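Acyl-CoA dehydrogenase FadE3 (PDB 4IV6) is a tetrameric flavoprotein of the acyl-CoA dehydrogenase family that binds dihydroflavine-adenine dinucleotide. Local coordinates at residues Leu247-Arg252 with Pro360-Gly365; Val74-Ala79 with Val256-Phe261. All blocks are in the same frame, centred on the assembly; numbering follows the deposited sequence.

How the contacts relate
From the N terminus, the first segment met is 74-79, on helix 68-81, and contact 2 closes a loop of 176 residues when 256-261 returns to it. That loop takes in helices 83-102 and 105-116 and the strands of the middle domain, so contact 2 ties the N-terminal helical domain to the C-terminal one. Contact 1 starts inside this loop, at 247-252, and closes its own, mostly helical, loop at 360-365, within the C-terminal domain. The segments alternate along the chain, so the two closures cross. Helix 234-270 serves both, and their centres lie about 11 Å apart; they meet where R252 O packs on A79 CB and A251 CB on A75 CB.

Contact 1 of 2, residues Leu247-Arg252 with Pro360-Gly365; sequences LQVAAR and PLMIVG. With FDA (dihydroflavine-adenine dinucleotide), chain D.
V249 and M362 form the broad, close-packed part of this contact, their side chains sliding past each other in opposite directions. CG1 of V249, anti to its own backbone N (chi1 173°), meets CG of M362 at 3.7 Å, and M362 CB lies only slightly farther from it. Beyond CG the M362 chain, in the conformer described, bends twice, at chi2 and chi3, which carries CE to 4.0 Å from R252 O. The two helices, 234-270 and 352-364, run roughly antiparallel here, with segment axes 10.0 Å apart at an angle of 152°, inside the C-terminal helical bundle of the acyl-CoA dehydrogenase fold. Contact is narrower toward the flavin, where L361 buries 23 Å² against 76 Å² for M362 and its CD1 touches R252 NH2 at the guanidinium edge; this side too is buried rather than open to solvent. The guanidinium is held from its own helix: NE and NH1 both bind OE1 of Q248, the NH1 bond being the shorter at 2.9 Å, while NH2 makes a salt bridge to E366. V249 CG2 lies over one face of the group, offset toward its rim. The other methyl of L361, CD2, packs 3.5 Å from C7M of dihydroflavine-adenine dinucleotide.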
loop_
_atom_site.group_PDB
_atom_site.type_symbol
_atom_site.label_atom_id
_atom_site.label_comp_id
_atom_site.label_asym_id
_atom_site.label_seq_id
_atom_site.Cartn_x
_atom_site.Cartn_y
_atom_site.Cartn_z
ATOM N N LEU B 247 -17.271 15.928 -8.095
ATOM C CA LEU B 247 -18.294 14.885 -7.874
ATOM C C LEU B 247 -18.516 14.041 -9.124
ATOM O O LEU B 247 -18.619 12.812 -9.032
ATOM C CB LEU B 247 -19.604 15.462 -7.359
ATOM C CG LEU B 247 -19.586 15.968 -5.922
ATOM C CD1 LEU B 247 -20.860 16.743 -5.603
ATOM C CD2 LEU B 247 -19.365 14.841 -4.923
ATOM N N GLN B 248 -18.575 14.678 -10.291
ATOM C CA GLN B 248 -18.749 13.929 -11.527
ATOM C C GLN B 248 -17.540 13.062 -11.853
ATOM O O GLN B 248 -17.694 11.938 -12.303
ATOM C CB GLN B 248 -19.172 14.805 -12.710
ATOM C CG GLN B 248 -18.149 15.830 -13.158
ATOM C CD GLN B 248 -17.292 15.371 -14.351
ATOM O OE1 GLN B 248 -17.321 14.181 -14.735
ATOM N NE2 GLN B 248 -16.516 16.330 -14.949
ATOM N N VAL B 249 -16.339 13.556 -11.584
ATOM C CA VAL B 249 -15.160 12.734 -11.801
ATOM C C VAL B 249 -15.124 11.560 -10.829
ATOM O O VAL B 249 -14.772 10.448 -11.247
ATOM C CB VAL B 249 -13.869 13.554 -11.709
ATOM C CG1 VAL B 249 -12.628 12.659 -11.756
ATOM C CG2 VAL B 249 -13.813 14.576 -12.839
ATOM N N ALA B 250 -15.477 11.791 -9.558
ATOM C CA ALA B 250 -15.579 10.695 -8.592
ATOM C C ALA B 250 -16.549 9.613 -9.082
ATOM O O ALA B 250 -16.275 8.425 -8.967
ATOM C CB ALA B 250 -15.994 11.208 -7.232
ATOM N N ALA B 251 -17.690 10.032 -9.612
ATOM C CA ALA B 251 -18.680 9.113 -10.191
ATOM C C ALA B 251 -18.148 8.352 -11.398
ATOM O O ALA B 251 -18.467 7.180 -11.573
ATOM C CB ALA B 251 -19.942 9.875 -10.585
ATOM N N ARG B 252 -17.362 9.010 -12.258
ATOM C CA ARG B 252 -16.713 8.282 -13.319
ATOM C C ARG B 252 -15.870 7.147 -12.810
ATOM O O ARG B 252 -15.833 6.069 -13.408
ATOM C CB ARG B 252 -15.776 9.160 -14.128
ATOM C CG ARG B 252 -16.384 9.777 -15.303
ATOM C CD ARG B 252 -15.316 10.424 -16.169
ATOM N NE ARG B 252 -15.545 11.833 -16.173
ATOM C CZ ARG B 252 -14.704 12.722 -16.657
ATOM N NH1 ARG B 252 -15.056 13.974 -16.611
ATOM N NH2 ARG B 252 -13.539 12.367 -17.181
ATOM N N PRO B 360 -6.381 5.783 -14.982
ATOM C CA PRO B 360 -5.444 6.862 -14.724
ATOM C C PRO B 360 -5.920 8.251 -15.154
ATOM O O PRO B 360 -5.462 9.257 -14.579
ATOM C CB PRO B 360 -4.185 6.444 -15.492
ATOM C CG PRO B 360 -4.331 4.995 -15.735
ATOM C CD PRO B 360 -5.789 4.745 -15.844
ATOM N N LEU B 361 -6.866 8.316 -16.082
ATOM C CA LEU B 361 -7.400 9.613 -16.517
ATOM C C LEU B 361 -7.925 10.419 -15.343
ATOM O O LEU B 361 -7.631 11.614 -15.245
ATOM C CB LEU B 361 -8.503 9.434 -17.553
ATOM C CG LEU B 361 -9.110 10.684 -18.225
ATOM C CD1 LEU B 361 -10.309 11.216 -17.473
ATOM C CD2 LEU B 361 -8.103 11.810 -18.463
ATOM N N MET B 362 -8.687 9.789 -14.447
ATOM C CA MET B 362 -9.300 10.487 -13.317
ATOM C C MET B 362 -8.287 10.877 -12.251
ATOM O O MET B 362 -8.573 11.698 -11.392
ATOM C CB MET B 362 -10.408 9.628 -12.692
ATOM C CG MET B 362 -11.674 9.558 -13.543
ATOM S SD MET B 362 -11.547 8.467 -14.967
ATOM C CE MET B 362 -11.971 6.883 -14.192
ATOM N N ILE B 363 -7.108 10.288 -12.311
ATOM C CA ILE B 363 -6.013 10.592 -11.392
ATOM C C ILE B 363 -5.156 11.784 -11.857
ATOM O O ILE B 363 -4.863 12.677 -11.050
ATOM C CB ILE B 363 -5.133 9.337 -11.231
ATOM C CG1 ILE B 363 -5.848 8.339 -10.324
ATOM C CG2 ILE B 363 -3.776 9.653 -10.653
ATOM C CD1 ILE B 363 -5.132 7.004 -10.213
ATOM N N VAL B 364 -4.748 11.794 -13.130
ATOM C CA VAL B 364 -3.767 12.776 -13.651
ATOM C C VAL B 364 -4.350 13.841 -14.548
ATOM O O VAL B 364 -3.689 14.855 -14.809
ATOM C CB VAL B 364 -2.609 12.140 -14.468
ATOM C CG1 VAL B 364 -1.905 11.091 -13.661
ATOM C CG2 VAL B 364 -3.079 11.561 -15.814
ATOM N N GLY B 365 -5.550 13.597 -15.044
ATOM C CA GLY B 365 -6.123 14.390 -16.136
ATOM C C GLY B 365 -7.444 15.066 -15.810
ATOM O O GLY B 365 -8.143 15.552 -16.710
HETATM P PA FDA D . 1.561 19.783 -14.106
HETATM O O1A FDA D . 0.832 20.904 -13.407
HETATM O O2A FDA D . 2.660 20.084 -15.087
HETATM O O5B FDA D . 2.119 18.791 -12.979
HETATM C C5B FDA D . 3.042 17.714 -13.265
HETATM C C4B FDA D . 3.291 16.916 -11.973
HETATM O O4B FDA D . 3.719 17.777 -10.899
HETATM C C3B FDA D . 2.032 16.253 -11.456
HETATM O O3B FDA D . 2.394 15.066 -10.717
HETATM C C2B FDA D . 1.460 17.321 -10.550
HETATM O O2B FDA D . 0.560 16.838 -9.556
HETATM C C1B FDA D . 2.725 17.813 -9.888
HETATM N N9A FDA D . 2.605 19.184 -9.322
HETATM C C8A FDA D . 2.520 20.327 -10.039
HETATM N N7A FDA D . 2.471 21.392 -9.215
HETATM C C5A FDA D . 2.515 20.911 -7.949
HETATM C C6A FDA D . 2.495 21.473 -6.609
HETATM N N6A FDA D . 2.414 22.796 -6.456
HETATM N N1A FDA D . 2.551 20.661 -5.531
HETATM C C2A FDA D . 2.665 19.331 -5.684
HETATM N N3A FDA D . 2.684 18.728 -6.894
HETATM C C4A FDA D . 2.631 19.461 -8.025
HETATM N N1 FDA D . -8.164 20.518 -18.799
HETATM C C2 FDA D . -9.113 21.387 -19.135
HETATM O O2 FDA D . -8.950 22.592 -18.866
HETATM N N3 FDA D . -10.244 21.005 -19.755
HETATM C C4 FDA D . -10.515 19.748 -20.106
HETATM O O4 FDA D . -11.579 19.451 -20.714
HETATM C C4X FDA D . -9.523 18.716 -19.743
HETATM N N5 FDA D . -9.661 17.413 -20.065
HETATM C C5X FDA D . -8.565 16.613 -20.100
HETATM C C6 FDA D . -8.567 15.407 -20.810
HETATM C C7 FDA D . -7.456 14.564 -20.818
HETATM C C7M FDA D . -7.461 13.285 -21.616
HETATM C C8 FDA D . -6.309 14.918 -20.079
HETATM C C8M FDA D . -5.060 14.070 -20.018
HETATM C C9 FDA D . -6.305 16.116 -19.383
HETATM C C9A FDA D . -7.412 16.979 -19.399
HETATM N N10 FDA D . -7.350 18.206 -18.705
HETATM C C10 FDA D . -8.289 19.193 -19.079
HETATM C "C1'" FDA D . -6.017 18.687 -18.323
HETATM C "C2'" FDA D . -5.796 18.300 -16.877
HETATM O "O2'" FDA D . -6.672 19.020 -16.009
HETATM C "C3'" FDA D . -4.331 18.565 -16.528
HETATM O "O3'" FDA D . -3.550 17.525 -17.107
HETATM C "C4'" FDA D . -4.064 18.606 -15.042
HETATM O "O4'" FDA D . -4.477 19.914 -14.612
HETATM C "C5'" FDA D . -2.565 18.465 -14.722
HETATM O "O5'" FDA D . -1.851 19.387 -15.514
HETATM P P FDA D . -0.386 19.180 -16.080
HETATM O O1P FDA D . -0.042 20.542 -16.648
HETATM O O2P FDA D . -0.366 17.992 -16.980
HETATM O O3P FDA D . 0.450 18.826 -14.746
#

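Contact 2 of 2, residues Val74-Ala79 with Val256-Phe261; sequences VAEELA and VARAAF
R258 reaches across to both E76 and E77, and the charged interactions dominate the contact. Its NH1 donates to E76 OE1 and to E77 OE2, each at 2.9 Å, making a salt-bridge network on a single nitrogen. The bond to E77 is nearly straight (177°) and lies in the guanidinium plane, whereas the one to E76 is more bent (146°). Both oxygens are met from above their carboxylate planes, which stand steeply to the guanidinium. E76 arrives as an extended chain with CG anti to its backbone N, crossing R258 at about a right angle; E77 instead folds at chi2, bringing a side chain whose CB points away from 256-261 back to the arginine. The glutamates have further partners: E76 OE2 binds T254 and R299, and E77 OE1 is hydrogen-bonded to H19 ND1. This helix pair joins the N-terminal and C-terminal helical domains of the acyl-CoA dehydrogenase fold, with segment axes 8.8 Å apart at closest approach. Van der Waals contacts accompany the polar bonds. R258 CD lies 3.4 Å from E76 CD, packing the arginine's methylene against the carboxylate that NH1 binds. Where the backbones come closest, at A79 and V256, with CA atoms 5.7 Å apart, V256 CG2 sits 3.9 Å from A79 O, and the valine also packs on Y355 of helix 352-364.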
loop_
_atom_site.group_PDB
_atom_site.type_symbol
_atom_site.label_atom_id
_atom_site.label_comp_id
_atom_site.label_asym_id
_atom_site.label_seq_id
_atom_site.Cartn_x
_atom_site.Cartn_y
_atom_site.Cartn_z
ATOM N N VAL B 74 -26.226 8.752 -12.388
ATOM C CA VAL B 74 -26.320 8.732 -13.865
ATOM C C VAL B 74 -24.921 8.725 -14.460
ATOM O O VAL B 74 -24.614 7.944 -15.371
ATOM C CB VAL B 74 -27.127 9.918 -14.425
ATOM C CG1 VAL B 74 -26.997 10.005 -15.936
ATOM C CG2 VAL B 74 -28.583 9.809 -14.038
ATOM N N ALA B 75 -24.063 9.581 -13.931
ATOM C CA ALA B 75 -22.679 9.649 -14.414
ATOM C C ALA B 75 -21.947 8.316 -14.180
ATOM O O ALA B 75 -21.223 7.823 -15.052
ATOM C CB ALA B 75 -21.955 10.808 -13.747
ATOM N N GLU B 76 -22.210 7.689 -13.041
ATOM C CA GLU B 76 -21.585 6.426 -12.707
ATOM C C GLU B 76 -22.051 5.319 -13.678
ATOM O O GLU B 76 -21.241 4.534 -14.136
ATOM C CB GLU B 76 -21.908 6.050 -11.264
ATOM C CG GLU B 76 -21.361 4.689 -10.840
ATOM C CD GLU B 76 -21.809 4.276 -9.453
ATOM O OE1 GLU B 76 -22.955 3.794 -9.346
ATOM O OE2 GLU B 76 -20.997 4.403 -8.495
ATOM N N GLU B 77 -23.349 5.282 -13.996
ATOM C CA GLU B 77 -23.881 4.280 -14.903
ATOM C C GLU B 77 -23.253 4.405 -16.263
ATOM O O GLU B 77 -22.867 3.405 -16.869
ATOM C CB GLU B 77 -25.389 4.391 -15.071
ATOM C CG GLU B 77 -26.219 3.922 -13.888
ATOM C CD GLU B 77 -26.038 2.464 -13.494
ATOM O OE1 GLU B 77 -25.694 1.571 -14.335
ATOM O OE2 GLU B 77 -26.235 2.240 -12.280
ATOM N N LEU B 78 -23.175 5.636 -16.753
ATOM C CA LEU B 78 -22.549 5.909 -18.040
ATOM C C LEU B 78 -21.120 5.413 -18.061
ATOM O O LEU B 78 -20.714 4.698 -19.002
ATOM C CB LEU B 78 -22.591 7.400 -18.345
ATOM C CG LEU B 78 -23.922 7.978 -18.777
ATOM C CD1 LEU B 78 -23.781 9.466 -18.915
ATOM C CD2 LEU B 78 -24.361 7.377 -20.096
ATOM N N ALA B 79 -20.366 5.773 -17.016
ATOM C CA ALA B 79 -18.934 5.412 -16.935
ATOM C C ALA B 79 -18.686 3.938 -16.786
ATOM O O ALA B 79 -17.690 3.419 -17.312
ATOM C CB ALA B 79 -18.227 6.178 -15.830
ATOM N N VAL B 256 -16.260 3.136 -13.422
ATOM C CA VAL B 256 -15.207 2.290 -13.972
ATOM C C VAL B 256 -14.858 1.146 -12.989
ATOM O O VAL B 256 -14.745 -0.010 -13.379
ATOM C CB VAL B 256 -13.955 3.098 -14.365
ATOM C CG1 VAL B 256 -12.810 2.170 -14.738
ATOM C CG2 VAL B 256 -14.265 3.994 -15.554
ATOM N N ALA B 257 -14.745 1.480 -11.711
ATOM C CA ALA B 257 -14.565 0.472 -10.663
ATOM C C ALA B 257 -15.676 -0.578 -10.634
ATOM O O ALA B 257 -15.373 -1.776 -10.483
ATOM C CB ALA B 257 -14.440 1.137 -9.309
ATOM N N ARG B 258 -16.938 -0.161 -10.789
ATOM C CA ARG B 258 -18.064 -1.105 -10.767
ATOM C C ARG B 258 -17.891 -2.082 -11.914
ATOM O O ARG B 258 -18.077 -3.276 -11.739
ATOM C CB ARG B 258 -19.432 -0.425 -10.884
ATOM C CG ARG B 258 -19.984 0.135 -9.570
ATOM C CD ARG B 258 -21.294 0.885 -9.793
ATOM N NE ARG B 258 -22.289 -0.037 -10.305
ATOM C CZ ARG B 258 -23.437 0.309 -10.869
ATOM N NH1 ARG B 258 -23.779 1.565 -10.977
ATOM N NH2 ARG B 258 -24.242 -0.625 -11.348
ATOM N N ALA B 259 -17.477 -1.570 -13.069
ATOM C CA ALA B 259 -17.319 -2.415 -14.266
ATOM C C ALA B 259 -16.181 -3.429 -14.077
ATOM O O ALA B 259 -16.338 -4.601 -14.369
ATOM C CB ALA B 259 -17.085 -1.571 -15.509
ATOM N N ALA B 260 -15.027 -2.970 -13.607
ATOM C CA ALA B 260 -13.907 -3.861 -13.394
ATOM C C ALA B 260 -14.232 -4.925 -12.327
ATOM O O ALA B 260 -13.975 -6.113 -12.520
ATOM C CB ALA B 260 -12.687 -3.054 -12.988
ATOM N N PHE B 261 -14.807 -4.488 -11.214
ATOM C CA PHE B 261 -15.220 -5.403 -10.156
ATOM C C PHE B 261 -16.259 -6.429 -10.606
ATOM O O PHE B 261 -16.101 -7.628 -10.339
ATOM C CB PHE B 261 -15.737 -4.654 -8.934
ATOM C CG PHE B 261 -16.167 -5.573 -7.824
ATOM C CD1 PHE B 261 -15.215 -6.332 -7.155
ATOM C CD2 PHE B 261 -17.493 -5.720 -7.500
ATOM C CE1 PHE B 261 -15.579 -7.212 -6.134
ATOM C CE2 PHE B 261 -17.871 -6.594 -6.476
ATOM C CZ PHE B 261 -16.913 -7.340 -5.800
#